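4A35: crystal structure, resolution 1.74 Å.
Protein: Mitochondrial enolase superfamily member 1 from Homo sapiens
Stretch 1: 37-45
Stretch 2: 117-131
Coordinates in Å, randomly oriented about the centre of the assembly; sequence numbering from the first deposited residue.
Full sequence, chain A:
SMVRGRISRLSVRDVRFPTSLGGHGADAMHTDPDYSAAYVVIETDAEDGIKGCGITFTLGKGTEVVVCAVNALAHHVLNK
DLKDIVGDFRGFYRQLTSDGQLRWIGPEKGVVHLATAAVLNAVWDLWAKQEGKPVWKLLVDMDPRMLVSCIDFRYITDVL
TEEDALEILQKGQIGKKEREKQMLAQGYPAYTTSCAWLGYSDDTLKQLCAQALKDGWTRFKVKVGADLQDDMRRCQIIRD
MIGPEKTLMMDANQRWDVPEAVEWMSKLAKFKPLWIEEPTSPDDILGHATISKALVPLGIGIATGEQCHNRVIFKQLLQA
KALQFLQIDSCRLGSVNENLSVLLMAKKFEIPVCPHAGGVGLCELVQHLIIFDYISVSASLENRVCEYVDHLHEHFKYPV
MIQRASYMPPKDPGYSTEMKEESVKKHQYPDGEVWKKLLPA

Stretch 1 (37-45) AAYVVIETD
Stretch 2, residues 117-131: AAVLNAVWDLWAKQE

Ile 42 lies at the centre of an apolar contact between a strand that enters from earlier in the chain and runs through Thr 44, and the helix of stretch 2. Its chi1 p, chi2 t rotamer carries CD1 to 3.7 Å from Leu 126 CD2 (chi1 t, chi2 p) and 3.8 Å from Val 123 CG2 (chi1 t), while Ile 42 CG1 lies 4.3 Å from Ala 122 CB. The two N-to-C directions cross at -43°, and the axes approach to 8.1 Å. In register, Val 40 and Ala 122 have the nearest CA atoms, 6.5 Å apart. Alanines face the strand here: Val 40, chi1 t, places CG1 3.9 Å from Ala 122 CB and CG2 3.8 Å from Ala 118 CB. Strand alternation points CB of Ala 38, Val 40, Ile 42 and Thr 44 toward the helix, whose repeat brings Ala 118, Ala 122, Leu 126 and Gln 130 to the facing side.

Toward the C-terminal ends the contact becomes polar. Thr 44 (chi1 p) still packs CG2 3.7 Å from Leu 126 CD2, but its OG1 donates to a water at 2.7 Å from that water's O. Gln 130 (chi1 m, chi2 t) donates from NE2 to the same water O at 3.0 Å, so the water bridges strand and helix, which share no direct hydrogen bond.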

ATOM      1  N   ALA A  37      16.434  -4.070   9.219  1.00 16.65           N
ATOM      2  CA  ALA A  37      16.577  -3.410   7.936  1.00 15.82           C
ATOM      3  C   ALA A  37      16.956  -4.379   6.841  1.00 19.33           C
ATOM      4  O   ALA A  37      17.654  -5.387   7.082  1.00 19.81           O
ATOM      5  CB  ALA A  37      17.681  -2.321   8.033  1.00 16.44           C
ATOM      6  N   ALA A  38      16.495  -4.075   5.625  1.00 14.73           N
ATOM      7  CA  ALA A  38      17.029  -4.729   4.414  1.00 14.70           C
ATOM      8  C   ALA A  38      18.232  -3.837   4.026  1.00 20.43           C
ATOM      9  O   ALA A  38      18.051  -2.633   3.764  1.00 21.66           O
ATOM     10  CB  ALA A  38      15.965  -4.773   3.312  1.00 15.05           C
ATOM     11  N   TYR A  39      19.445  -4.367   4.141  1.00 16.32           N
ATOM     12  CA  TYR A  39      20.672  -3.573   3.903  1.00 15.16           C
ATOM     13  C   TYR A  39      21.209  -3.889   2.544  1.00 20.25           C
ATOM     14  O   TYR A  39      21.568  -5.051   2.269  1.00 20.19           O
ATOM     15  CB  TYR A  39      21.717  -3.882   4.978  1.00 16.15           C
ATOM     16  CG  TYR A  39      22.986  -3.066   4.831  1.00 17.02           C
ATOM     17  CD1 TYR A  39      22.951  -1.667   4.895  1.00 20.37           C
ATOM     18  CD2 TYR A  39      24.224  -3.685   4.695  1.00 17.77           C
ATOM     19  CE1 TYR A  39      24.114  -0.909   4.808  1.00 21.69           C
ATOM     20  CE2 TYR A  39      25.400  -2.934   4.573  1.00 19.63           C
ATOM     21  CZ  TYR A  39      25.340  -1.542   4.671  1.00 20.16           C
ATOM     22  OH  TYR A  39      26.481  -0.778   4.585  1.00 21.51           O
ATOM     23  N   VAL A  40      21.273  -2.844   1.690  1.00 16.13           N
ATOM     24  CA  VAL A  40      21.703  -2.943   0.310  1.00 15.39           C
ATOM     25  C   VAL A  40      23.095  -2.354   0.122  1.00 20.90           C
ATOM     26  O   VAL A  40      23.346  -1.225   0.563  1.00 19.00           O
ATOM     27  CB  VAL A  40      20.673  -2.211  -0.610  1.00 18.18           C
ATOM     28  CG1 VAL A  40      21.128  -2.246  -2.081  1.00 17.85           C
ATOM     29  CG2 VAL A  40      19.264  -2.798  -0.447  1.00 17.82           C
ATOM     30  N   VAL A  41      23.945  -3.054  -0.640  1.00 20.23           N
ATOM     31  CA  VAL A  41      25.252  -2.531  -1.027  1.00 18.86           C
ATOM     32  C   VAL A  41      25.412  -2.684  -2.546  1.00 22.38           C
ATOM     33  O   VAL A  41      25.251  -3.775  -3.110  1.00 21.37           O
ATOM     34  CB  VAL A  41      26.439  -3.134  -0.239  1.00 20.10           C
ATOM     35  CG1 VAL A  41      27.790  -2.540  -0.691  1.00 21.21           C
ATOM     36  CG2 VAL A  41      26.243  -2.965   1.264  1.00 19.12           C
ATOM     37  N   ILE A  42      25.725  -1.576  -3.209  1.00 20.02           N
ATOM     38  CA  ILE A  42      25.979  -1.624  -4.656  1.00 20.28           C
ATOM     39  C   ILE A  42      27.421  -1.207  -4.886  1.00 24.45           C
ATOM     40  O   ILE A  42      27.941  -0.298  -4.206  1.00 22.81           O
ATOM     41  CB  ILE A  42      24.988  -0.794  -5.532  1.00 22.83           C
ATOM     42  CG1 ILE A  42      25.102   0.724  -5.232  1.00 24.38           C
ATOM     43  CG2 ILE A  42      23.545  -1.345  -5.404  1.00 21.76           C
ATOM     44  CD1 ILE A  42      24.109   1.683  -6.126  1.00 26.60           C
ATOM     45  N   GLU A  43      28.032  -1.838  -5.893  1.00 22.90           N
ATOM     46  CA  GLU A  43      29.401  -1.554  -6.265  1.00 24.15           C
ATOM     47  C   GLU A  43      29.448  -1.149  -7.735  1.00 28.93           C
ATOM     48  O   GLU A  43      28.540  -1.489  -8.514  1.00 28.04           O
ATOM     49  CB  GLU A  43      30.296  -2.794  -6.012  1.00 26.53           C
ATOM     50  CG  GLU A  43      30.465  -3.151  -4.544  1.00 31.28           C
ATOM     51  CD  GLU A  43      31.266  -4.405  -4.252  1.00 54.11           C
ATOM     52  OE1 GLU A  43      32.223  -4.691  -5.005  1.00 55.41           O
ATOM     53  OE2 GLU A  43      30.913  -5.122  -3.288  1.00 61.16           O
ATOM     54  N   THR A  44      30.501  -0.430  -8.110  1.00 26.62           N
ATOM     55  CA  THR A  44      30.702  -0.046  -9.504  1.00 26.16           C
ATOM     56  C   THR A  44      31.967  -0.720 -10.002  1.00 31.35           C
ATOM     57  O   THR A  44      32.744  -1.243  -9.199  1.00 29.96           O
ATOM     58  CB  THR A  44      30.815   1.477  -9.683  1.00 28.11           C
ATOM     59  OG1 THR A  44      32.094   1.893  -9.200  1.00 28.82           O
ATOM     60  CG2 THR A  44      29.661   2.266  -9.040  1.00 24.93           C
ATOM     61  N   ASP A  45      32.248  -0.583 -11.287  1.00 29.44           N
ATOM     62  CA  ASP A  45      33.493  -1.102 -11.837  1.00 30.69           C
ATOM     63  C   ASP A  45      34.589   0.014 -11.846  1.00 35.41           C
ATOM     64  O   ASP A  45      35.589  -0.124 -12.551  1.00 35.80           O
ATOM     65  CB  ASP A  45      33.234  -1.634 -13.253  1.00 33.08           C
ATOM     66  CG  ASP A  45      32.771  -0.599 -14.270  1.00 36.54           C
ATOM     67  OD1 ASP A  45      32.557   0.593 -13.875  1.00 31.76           O
ATOM     68  OD2 ASP A  45      32.594  -0.972 -15.449  1.00 40.03           O
ATOM     69  N   ALA A 117      12.807   2.093  -1.945  1.00 15.48           N
ATOM     70  CA  ALA A 117      13.498   3.102  -1.128  1.00 15.95           C
ATOM     71  C   ALA A 117      14.914   2.611  -0.757  1.00 16.59           C
ATOM     72  O   ALA A 117      15.864   3.393  -0.867  1.00 15.45           O
ATOM     73  CB  ALA A 117      12.704   3.434   0.163  1.00 16.00           C
ATOM     74  N   ALA A 118      15.068   1.314  -0.478  1.00 15.50           N
ATOM     75  CA  ALA A 118      16.372   0.739  -0.110  1.00 15.63           C
ATOM     76  C   ALA A 118      17.374   0.823  -1.279  1.00 20.06           C
ATOM     77  O   ALA A 118      18.527   1.232  -1.078  1.00 19.03           O
ATOM     78  CB  ALA A 118      16.199  -0.715   0.355  1.00 15.34           C
ATOM     79  N   VAL A 119      16.908   0.506  -2.501  1.00 17.49           N
ATOM     80  CA  VAL A 119      17.743   0.552  -3.720  1.00 17.36           C
ATOM     81  C   VAL A 119      18.112   2.009  -4.015  1.00 17.60           C
ATOM     82  O   VAL A 119      19.306   2.330  -4.222  1.00 17.04           O
ATOM     83  CB  VAL A 119      17.011  -0.133  -4.905  1.00 19.32           C
ATOM     84  CG1 VAL A 119      17.692   0.156  -6.237  1.00 17.99           C
ATOM     85  CG2 VAL A 119      16.889  -1.656  -4.668  1.00 17.75           C
ATOM     86  N   LEU A 120      17.082   2.883  -4.074  1.00 16.91           N
ATOM     87  CA  LEU A 120      17.332   4.323  -4.350  1.00 16.28           C
ATOM     88  C   LEU A 120      18.249   4.973  -3.279  1.00 20.89           C
ATOM     89  O   LEU A 120      19.124   5.795  -3.647  1.00 18.95           O
ATOM     90  CB  LEU A 120      15.995   5.067  -4.459  1.00 15.94           C
ATOM     91  CG  LEU A 120      15.210   4.865  -5.769  1.00 20.05           C
ATOM     92  CD1 LEU A 120      13.810   5.541  -5.717  1.00 19.93           C
ATOM     93  CD2 LEU A 120      15.984   5.435  -6.974  1.00 23.01           C
ATOM     94  N   ASN A 121      18.111   4.597  -1.973  1.00 19.16           N
ATOM     95  CA  ASN A 121      18.990   5.093  -0.911  1.00 20.24           C
ATOM     96  C   ASN A 121      20.443   4.744  -1.212  1.00 19.27           C
ATOM     97  O   ASN A 121      21.303   5.565  -0.970  1.00 17.43           O
ATOM     98  CB  ASN A 121      18.598   4.568   0.501  1.00 19.81           C
ATOM     99  CG  ASN A 121      17.319   5.241   1.031  1.00 22.68           C
ATOM    100  OD1 ASN A 121      16.915   6.304   0.547  1.00 18.45           O
ATOM    101  ND2 ASN A 121      16.673   4.670   2.054  1.00 16.78           N
ATOM    102  N   ALA A 122      20.717   3.488  -1.703  1.00 17.06           N
ATOM    103  CA  ALA A 122      22.067   3.061  -2.043  1.00 17.83           C
ATOM    104  C   ALA A 122      22.619   3.903  -3.245  1.00 20.88           C
ATOM    105  O   ALA A 122      23.786   4.300  -3.255  1.00 20.87           O
ATOM    106  CB  ALA A 122      22.073   1.548  -2.345  1.00 17.88           C
ATOM    107  N   VAL A 123      21.757   4.269  -4.202  1.00 18.51           N
ATOM    108  CA  VAL A 123      22.219   5.073  -5.347  1.00 18.32           C
ATOM    109  C   VAL A 123      22.564   6.516  -4.887  1.00 21.35           C
ATOM    110  O   VAL A 123      23.598   7.051  -5.282  1.00 20.64           O
ATOM    111  CB  VAL A 123      21.163   5.055  -6.502  1.00 21.89           C
ATOM    112  CG1 VAL A 123      21.558   6.003  -7.631  1.00 21.14           C
ATOM    113  CG2 VAL A 123      20.971   3.628  -7.062  1.00 21.59           C
ATOM    114  N   TRP A 124      21.707   7.130  -4.032  1.00 19.40           N
ATOM    115  CA  TRP A 124      21.978   8.498  -3.484  1.00 17.94           C
ATOM    116  C   TRP A 124      23.275   8.471  -2.661  1.00 19.81           C
ATOM    117  O   TRP A 124      24.101   9.371  -2.793  1.00 19.28           O
ATOM    118  CB  TRP A 124      20.801   8.981  -2.637  1.00 16.42           C
ATOM    119  CG  TRP A 124      19.697   9.526  -3.496  1.00 17.82           C
ATOM    120  CD1 TRP A 124      18.582   8.861  -3.937  1.00 20.31           C
ATOM    121  CD2 TRP A 124      19.660  10.823  -4.098  1.00 18.08           C
ATOM    122  NE1 TRP A 124      17.872   9.657  -4.806  1.00 19.98           N
ATOM    123  CE2 TRP A 124      18.456  10.905  -4.840  1.00 20.49           C
ATOM    124  CE3 TRP A 124      20.488  11.966  -4.002  1.00 19.15           C
ATOM    125  CZ2 TRP A 124      18.088  12.060  -5.540  1.00 19.04           C
ATOM    126  CZ3 TRP A 124      20.082  13.142  -4.638  1.00 21.35           C
ATOM    127  CH2 TRP A 124      18.897  13.179  -5.397  1.00 20.81           C
ATOM    128  N   ASP A 125      23.496   7.397  -1.877  1.00 17.67           N
ATOM    129  CA  ASP A 125      24.738   7.276  -1.075  1.00 18.13           C
ATOM    130  C   ASP A 125      25.956   7.235  -1.987  1.00 22.49           C
ATOM    131  O   ASP A 125      26.893   8.036  -1.819  1.00 21.70           O
ATOM    132  CB  ASP A 125      24.690   6.030  -0.176  1.00 19.45           C
ATOM    133  CG  ASP A 125      25.935   5.884   0.709  1.00 25.95           C
ATOM    134  OD1 ASP A 125      26.245   6.851   1.486  1.00 23.39           O
ATOM    135  OD2 ASP A 125      26.560   4.797   0.672  1.00 22.13           O
ATOM    136  N   LEU A 126      25.879   6.398  -3.025  1.00 19.89           N
ATOM    137  CA  LEU A 126      26.955   6.256  -3.991  1.00 19.88           C
ATOM    138  C   LEU A 126      27.257   7.577  -4.716  1.00 23.37           C
ATOM    139  O   LEU A 126      28.430   7.990  -4.808  1.00 22.09           O
ATOM    140  CB  LEU A 126      26.561   5.162  -4.994  1.00 20.19           C
ATOM    141  CG  LEU A 126      27.545   4.893  -6.143  1.00 22.47           C
ATOM    142  CD1 LEU A 126      28.978   4.547  -5.622  1.00 21.41           C
ATOM    143  CD2 LEU A 126      26.995   3.769  -7.050  1.00 23.61           C
ATOM    144  N   TRP A 127      26.223   8.235  -5.222  1.00 20.38           N
ATOM    145  CA  TRP A 127      26.357   9.495  -5.945  1.00 22.54           C
ATOM    146  C   TRP A 127      27.017  10.556  -5.033  1.00 25.15           C
ATOM    147  O   TRP A 127      28.022  11.174  -5.422  1.00 22.83           O
ATOM    148  CB  TRP A 127      24.945   9.958  -6.432  1.00 21.65           C
ATOM    149  CG  TRP A 127      24.944  11.220  -7.242  1.00 23.38           C
ATOM    150  CD1 TRP A 127      26.015  11.810  -7.853  1.00 26.86           C
ATOM    151  CD2 TRP A 127      23.809  12.049  -7.536  1.00 22.84           C
ATOM    152  NE1 TRP A 127      25.624  12.957  -8.494  1.00 26.52           N
ATOM    153  CE2 TRP A 127      24.263  13.090  -8.378  1.00 27.15           C
ATOM    154  CE3 TRP A 127      22.430  11.934  -7.291  1.00 23.05           C
ATOM    155  CZ2 TRP A 127      23.407  14.096  -8.856  1.00 26.74           C
ATOM    156  CZ3 TRP A 127      21.580  12.908  -7.798  1.00 25.12           C
ATOM    157  CH2 TRP A 127      22.066  13.960  -8.588  1.00 25.75           C
ATOM    158  N   ALA A 128      26.486  10.729  -3.807  1.00 22.03           N
ATOM    159  CA  ALA A 128      27.014  11.740  -2.858  1.00 22.56           C
ATOM    160  C   ALA A 128      28.478  11.424  -2.512  1.00 23.76           C
ATOM    161  O   ALA A 128      29.321  12.313  -2.554  1.00 21.80           O
ATOM    162  CB  ALA A 128      26.158  11.790  -1.602  1.00 23.19           C
ATOM    163  N   LYS A 129      28.804  10.151  -2.318  1.00 21.52           N
ATOM    164  CA  LYS A 129      30.204   9.764  -2.054  1.00 21.45           C
ATOM    165  C   LYS A 129      31.119  10.053  -3.253  1.00 27.65           C
ATOM    166  O   LYS A 129      32.238  10.547  -3.038  1.00 26.35           O
ATOM    167  CB  LYS A 129      30.316   8.270  -1.683  1.00 23.41           C
ATOM    168  CG  LYS A 129      29.792   7.904  -0.284  1.00 21.10           C
ATOM    169  CD  LYS A 129      29.798   6.370  -0.117  1.00 20.90           C
ATOM    170  CE  LYS A 129      29.590   6.006   1.348  1.00 23.20           C
ATOM    171  NZ  LYS A 129      29.231   4.559   1.506  1.00 20.82           N
ATOM    172  N   GLN A 130      30.682   9.726  -4.504  1.00 25.76           N
ATOM    173  CA  GLN A 130      31.533  10.001  -5.680  1.00 24.60           C
ATOM    174  C   GLN A 130      31.754  11.523  -5.854  1.00 28.19           C
ATOM    175  O   GLN A 130      32.820  11.940  -6.338  1.00 26.92           O
ATOM    176  CB  GLN A 130      30.955   9.410  -6.959  1.00 23.96           C
ATOM    177  CG  GLN A 130      31.002   7.882  -7.011  1.00 23.98           C
ATOM    178  CD  GLN A 130      30.820   7.396  -8.428  1.00 35.04           C
ATOM    179  OE1 GLN A 130      30.451   8.158  -9.327  1.00 27.18           O
ATOM    180  NE2 GLN A 130      31.071   6.116  -8.668  1.00 30.65           N
ATOM    181  N   GLU A 131      30.768  12.343  -5.407  1.00 24.92           N
ATOM    182  CA  GLU A 131      30.843  13.814  -5.442  1.00 24.99           C
ATOM    183  C   GLU A 131      31.599  14.406  -4.219  1.00 30.25           C
ATOM    184  O   GLU A 131      31.906  15.607  -4.218  1.00 30.09           O
ATOM    185  CB  GLU A 131      29.426  14.436  -5.544  1.00 25.40           C
ATOM    186  CG  GLU A 131      28.650  14.039  -6.794  1.00 32.26           C
ATOM    187  CD  GLU A 131      28.993  14.668  -8.136  1.00 53.39           C
ATOM    188  OE1 GLU A 131      30.117  15.197  -8.276  1.00 40.63           O
ATOM    189  OE2 GLU A 131      28.128  14.650  -9.045  1.00 44.97           O
TER
HETATM  190  O   HOH W   1      32.285   3.758  -7.219  1.00 27.11           O